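Local structure of receptor-like protein kinase ANXUR1 (Arabidopsis thaliana, 6FIG) at residues Phe233-Gln238 with Ala245-Tyr250; Leu284-Phe289 with Ile318-Glu323. The protein is a plant receptor-like kinase whose malectin-like ectodomain probably senses extracellular signals at the cell surface during plant reproduction. One frame throughout, in Å; residues are numbered along the deposited sequence.

Contact 1: residues Phe233-Gln238 with Ala245-Tyr250; sequences FRINYQ and APADIY. With CA (calcium ion), chain H.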
# COMPACT_ATOMS: atom_id res chain seq x y z
N PHE A 233 -14.96 18.81 6.54
CA PHE A 233 -14.68 19.56 5.32
C PHE A 233 -14.05 18.59 4.31
O PHE A 233 -13.15 17.85 4.68
CB PHE A 233 -13.71 20.72 5.58
CG PHE A 233 -13.57 21.64 4.40
CD1 PHE A 233 -14.51 22.63 4.16
CD2 PHE A 233 -12.53 21.49 3.51
CE1 PHE A 233 -14.39 23.48 3.07
CE2 PHE A 233 -12.40 22.33 2.41
CZ PHE A 233 -13.34 23.31 2.19
N ARG A 234 -14.53 18.60 3.06
CA ARG A 234 -14.04 17.69 2.03
C ARG A 234 -13.15 18.46 1.06
O ARG A 234 -13.48 19.58 0.64
CB ARG A 234 -15.17 16.96 1.27
CG ARG A 234 -14.64 15.80 0.43
CD ARG A 234 -15.71 14.98 -0.31
NE ARG A 234 -15.11 14.19 -1.40
CZ ARG A 234 -14.42 13.05 -1.26
NH1 ARG A 234 -14.20 12.51 -0.06
NH2 ARG A 234 -13.92 12.43 -2.34
N ILE A 235 -12.00 17.86 0.76
CA ILE A 235 -11.09 18.36 -0.25
C ILE A 235 -11.55 17.76 -1.57
O ILE A 235 -11.59 16.54 -1.74
CB ILE A 235 -9.63 17.96 0.04
CG1 ILE A 235 -9.19 18.45 1.45
CG2 ILE A 235 -8.70 18.50 -1.06
CD1 ILE A 235 -9.34 19.95 1.69
N ASN A 236 -11.87 18.63 -2.51
CA ASN A 236 -12.41 18.26 -3.80
C ASN A 236 -11.33 18.31 -4.88
O ASN A 236 -11.12 19.33 -5.54
CB ASN A 236 -13.56 19.22 -4.13
CG ASN A 236 -14.19 18.95 -5.46
OD1 ASN A 236 -13.99 17.88 -6.04
ND2 ASN A 236 -14.97 19.93 -5.96
N TYR A 237 -10.64 17.20 -5.08
CA TYR A 237 -9.49 17.18 -5.98
C TYR A 237 -9.77 17.47 -7.47
O TYR A 237 -8.87 17.90 -8.18
CB TYR A 237 -8.74 15.84 -5.88
CG TYR A 237 -7.85 15.70 -4.66
CD1 TYR A 237 -8.38 15.42 -3.40
CD2 TYR A 237 -6.47 15.79 -4.76
CE1 TYR A 237 -7.56 15.29 -2.29
CE2 TYR A 237 -5.63 15.65 -3.65
CZ TYR A 237 -6.19 15.37 -2.43
OH TYR A 237 -5.37 15.21 -1.34
N GLN A 238 -10.98 17.18 -7.95
CA GLN A 238 -11.31 17.28 -9.39
C GLN A 238 -10.34 16.43 -10.23
O GLN A 238 -10.26 15.24 -10.00
CB GLN A 238 -11.39 18.75 -9.85
CG GLN A 238 -12.51 19.53 -9.22
CD GLN A 238 -12.72 20.90 -9.87
OE1 GLN A 238 -11.75 21.57 -10.28
NE2 GLN A 238 -13.97 21.33 -9.96
N ALA A 245 -0.55 15.17 -3.15
CA ALA A 245 -0.40 15.40 -1.70
C ALA A 245 -1.67 14.91 -1.02
O ALA A 245 -2.75 14.98 -1.61
CB ALA A 245 -0.20 16.87 -1.40
N PRO A 246 -1.55 14.40 0.21
CA PRO A 246 -2.71 13.91 0.91
C PRO A 246 -3.65 15.00 1.39
O PRO A 246 -3.27 16.18 1.54
CB PRO A 246 -2.10 13.16 2.11
CG PRO A 246 -0.81 13.82 2.34
CD PRO A 246 -0.31 14.23 0.99
N ALA A 247 -4.89 14.61 1.61
CA ALA A 247 -5.95 15.58 1.92
C ALA A 247 -5.63 16.43 3.14
O ALA A 247 -5.95 17.63 3.17
CB ALA A 247 -7.28 14.89 2.12
N ASP A 248 -4.96 15.84 4.12
CA ASP A 248 -4.63 16.57 5.34
C ASP A 248 -3.72 17.77 5.12
O ASP A 248 -3.82 18.73 5.90
CB ASP A 248 -4.11 15.64 6.44
CG ASP A 248 -5.25 14.95 7.23
OD1 ASP A 248 -6.45 15.32 7.11
OD2 ASP A 248 -4.97 14.03 8.00
N ILE A 249 -2.88 17.77 4.08
CA ILE A 249 -2.08 18.95 3.75
C ILE A 249 -3.01 20.13 3.49
O ILE A 249 -2.79 21.25 4.01
CB ILE A 249 -1.22 18.70 2.48
CG1 ILE A 249 -0.11 17.69 2.80
CG2 ILE A 249 -0.68 20.00 1.88
CD1 ILE A 249 0.91 18.17 3.80
N TYR A 250 -4.04 19.88 2.70
CA TYR A 250 -4.95 20.94 2.25
C TYR A 250 -5.93 21.40 3.32
O TYR A 250 -6.49 22.49 3.20
CB TYR A 250 -5.66 20.47 0.97
CG TYR A 250 -4.68 20.19 -0.14
CD1 TYR A 250 -3.93 21.22 -0.69
CD2 TYR A 250 -4.46 18.90 -0.60
CE1 TYR A 250 -3.02 20.98 -1.70
CE2 TYR A 250 -3.55 18.65 -1.62
CZ TYR A 250 -2.80 19.68 -2.14
OH TYR A 250 -1.90 19.45 -3.14
CA CA H . -1.30 22.32 5.66

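Contact 2: residues Leu284-Phe289 with Ile318-Glu323; sequences LHFCEF and IGWTGE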
# COMPACT_ATOMS: atom_id res chain seq x y z
N LEU A 284 4.27 25.05 -4.22
CA LEU A 284 3.42 25.63 -3.19
C LEU A 284 2.04 25.03 -3.33
O LEU A 284 1.47 25.06 -4.41
CB LEU A 284 3.35 27.16 -3.36
CG LEU A 284 4.54 27.93 -2.78
CD1 LEU A 284 5.86 27.61 -3.41
CD2 LEU A 284 4.26 29.42 -2.93
N HIS A 285 1.55 24.47 -2.24
CA HIS A 285 0.25 23.82 -2.19
C HIS A 285 -0.77 24.76 -1.55
O HIS A 285 -0.51 25.31 -0.47
CB HIS A 285 0.33 22.54 -1.36
CG HIS A 285 1.17 21.46 -1.96
ND1 HIS A 285 0.64 20.50 -2.79
CD2 HIS A 285 2.49 21.21 -1.87
CE1 HIS A 285 1.61 19.68 -3.17
NE2 HIS A 285 2.74 20.08 -2.61
N PHE A 286 -1.92 24.90 -2.20
CA PHE A 286 -2.97 25.80 -1.72
C PHE A 286 -4.32 25.13 -1.70
O PHE A 286 -4.63 24.32 -2.57
CB PHE A 286 -3.10 27.03 -2.61
CG PHE A 286 -1.86 27.86 -2.72
CD1 PHE A 286 -1.54 28.80 -1.73
CD2 PHE A 286 -1.06 27.80 -3.87
CE1 PHE A 286 -0.43 29.61 -1.87
CE2 PHE A 286 0.05 28.60 -4.00
CZ PHE A 286 0.36 29.52 -3.01
N CYS A 287 -5.18 25.52 -0.75
CA CYS A 287 -6.57 25.13 -0.77
C CYS A 287 -7.27 26.12 0.15
O CYS A 287 -6.90 26.25 1.32
CB CYS A 287 -6.78 23.70 -0.28
SG CYS A 287 -8.51 23.15 -0.30
N GLU A 288 -8.25 26.81 -0.40
CA GLU A 288 -9.01 27.78 0.38
C GLU A 288 -10.14 27.06 1.07
O GLU A 288 -11.03 26.54 0.42
CB GLU A 288 -9.57 28.89 -0.52
CG GLU A 288 -10.40 29.96 0.23
CD GLU A 288 -9.59 30.62 1.30
OE1 GLU A 288 -8.62 31.31 0.95
OE2 GLU A 288 -9.90 30.43 2.50
N PHE A 289 -10.11 27.01 2.40
CA PHE A 289 -11.17 26.34 3.16
C PHE A 289 -11.97 27.26 4.09
O PHE A 289 -12.86 26.79 4.80
CB PHE A 289 -10.64 25.11 3.90
CG PHE A 289 -9.48 25.38 4.82
CD1 PHE A 289 -8.20 24.92 4.51
CD2 PHE A 289 -9.67 26.05 6.03
CE1 PHE A 289 -7.13 25.16 5.35
CE2 PHE A 289 -8.60 26.30 6.88
CZ PHE A 289 -7.33 25.84 6.54
N ILE A 318 -8.85 31.18 -4.66
CA ILE A 318 -10.13 31.02 -5.35
C ILE A 318 -10.05 31.55 -6.79
O ILE A 318 -10.66 30.98 -7.70
CB ILE A 318 -11.29 31.73 -4.62
CG1 ILE A 318 -11.48 31.17 -3.21
CG2 ILE A 318 -12.59 31.58 -5.40
CD1 ILE A 318 -12.14 29.83 -3.14
N GLY A 319 -9.29 32.62 -6.99
CA GLY A 319 -9.00 33.11 -8.34
C GLY A 319 -8.46 32.02 -9.25
O GLY A 319 -8.85 31.91 -10.40
N TRP A 320 -7.54 31.21 -8.71
CA TRP A 320 -6.98 30.07 -9.40
C TRP A 320 -7.88 28.85 -9.47
O TRP A 320 -8.01 28.25 -10.54
CB TRP A 320 -5.68 29.65 -8.72
CG TRP A 320 -4.47 30.40 -9.14
CD1 TRP A 320 -4.16 30.84 -10.39
CD2 TRP A 320 -3.34 30.68 -8.32
NE1 TRP A 320 -2.90 31.41 -10.39
CE2 TRP A 320 -2.38 31.32 -9.13
CE3 TRP A 320 -3.06 30.47 -6.98
CZ2 TRP A 320 -1.16 31.77 -8.62
CZ3 TRP A 320 -1.85 30.89 -6.48
CH2 TRP A 320 -0.91 31.53 -7.30
N THR A 321 -8.50 28.46 -8.36
CA THR A 321 -9.25 27.17 -8.32
C THR A 321 -10.70 27.27 -8.74
O THR A 321 -11.29 26.26 -9.18
CB THR A 321 -9.21 26.53 -6.93
OG1 THR A 321 -9.93 27.35 -6.01
CG2 THR A 321 -7.80 26.36 -6.46
N GLY A 322 -11.30 28.43 -8.57
CA GLY A 322 -12.71 28.65 -8.85
C GLY A 322 -13.65 28.34 -7.70
O GLY A 322 -14.79 28.73 -7.76
N GLU A 323 -13.20 27.65 -6.64
CA GLU A 323 -14.11 27.25 -5.56
C GLU A 323 -13.37 26.90 -4.28
O GLU A 323 -12.28 26.34 -4.28
CB GLU A 323 -14.97 26.04 -5.99
CG GLU A 323 -16.24 25.84 -5.15
CD GLU A 323 -17.03 24.59 -5.52
OE1 GLU A 323 -16.73 23.90 -6.53
OE2 GLU A 323 -17.96 24.26 -4.75
O HOH W 1 -9.60 26.33 -3.19
O HOH W 2 -8.91 32.53 -1.63

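Contact 1: residues Phe233-Gln238 with Ala245-Tyr250
The phenol of Tyr-237 reaches across to the turn that leads into the short helix at 247-250, where its hydroxyl donates a hydrogen bond to the carbonyl of Ala-245 (OH to O, 2.6 Å). The acceptor sits at the edge of the phenol ring, in its plane, and the bond bends at the oxygen, with a C=O...OH angle of 146°. Tyr-250, whose own hydroxyl is directed to His-285, stands almost perpendicular to this ring (87° between planes): the pair is an offset edge-to-face contact in which Tyr-250 turns its edge toward the face of Tyr-237, with centroids 6.0 Å apart. Ile-235 packs beside this pair. Its CG1 lies anti to the carbonyl carbon (chi1 -56°), and from there CD1 reaches Tyr-250 CB at 3.8 Å while CG1 itself meets Ala-247 CB at 4.1 Å. The Ile-235 and Tyr-250 side chains cross at about a right angle. The carbonyl O of Ile-249 binds calcium at 2.5 Å, in a site that Asn-192, Val-193, Thr-252 and Asn-365 also line. One directed bond thus ties the 233-238 loop to the turn ahead of the helix and fixes the phenol's hydroxyl end, whereas undirected apolar contacts reach the metal-binding helix itself.

Contact 2: residues Leu284-Phe289 with Ile318-Glu323
Phe-286 and Trp-320 form one of two side-chain pairs joining residues 284-289 to a short helix. Phe-286 CE2 comes within 3.9 Å of Trp-320 CZ3, and the planes of the two six-membered rings are inclined at 42°, an oblique approach. The second pair is aliphatic: the CB and CG methylenes of Glu-288 lie against the end of Ile-318, with Glu-288 CB 3.8 Å from Ile-318 CD1, and the two side chains cross at about a right angle.

The shape of Glu-288 explains how an acidic residue can serve as an apolar surface. CG is anti to the backbone N (chi1 179°), and a bend at the next bond (chi2 58°) turns the carboxylate away from the extended course. That buried carboxylate is well supplied with partners: OE2 accepts from the backbone N of Gln-290 and Leu-291, while OE1 forms a salt bridge with Lys-297, which would be expected to favour its ionised form.

Two waters also span the contact. One molecule accepts from Glu-288 N at 3.1 Å and donates to Glu-323 O at 2.9 Å; another donates to Glu-288 OE1 and accepts a weak bond from Ile-318 N. The helix closes with Gly-322 N bonded to Ile-318 O (2.8 Å), and Gly-322, at positive phi, lets the chain leave it.

Farther out, strand 278-287 pairs antiparallel with strands 327-336 and 363-372. Phe-286 also packs on Phe-299 and Ile-301 of strand 299-303 and on Leu-364, whereas Trp-320 lies on Met-328 and Lys-330, placing helix 317-321 beside strand 327-336 within the malectin-like fold.

How the contacts relate
Contact 1 precedes contact 2 along the chain, and both lie in the malectin-like region, about 11 Å apart, centre to centre. Strand 278-287 connects them. Its His-285 ND1 makes a probable hydrogen bond with Tyr-250 OH (2.8 Å), and its Cys-287 packs by CB on Tyr-250 CB, while Phe-286 and the following Glu-288 face the helix of contact 2. Just beyond, Phe-289 packs against Phe-233. The neighbouring strand 327-336 is also shared, since Pro-327 touches contact 1 and Met-328 touches contact 2. The calcium-binding helix and helix 317-321 are therefore joined through common strands, illustrating how short helices and loops are tied to a beta framework.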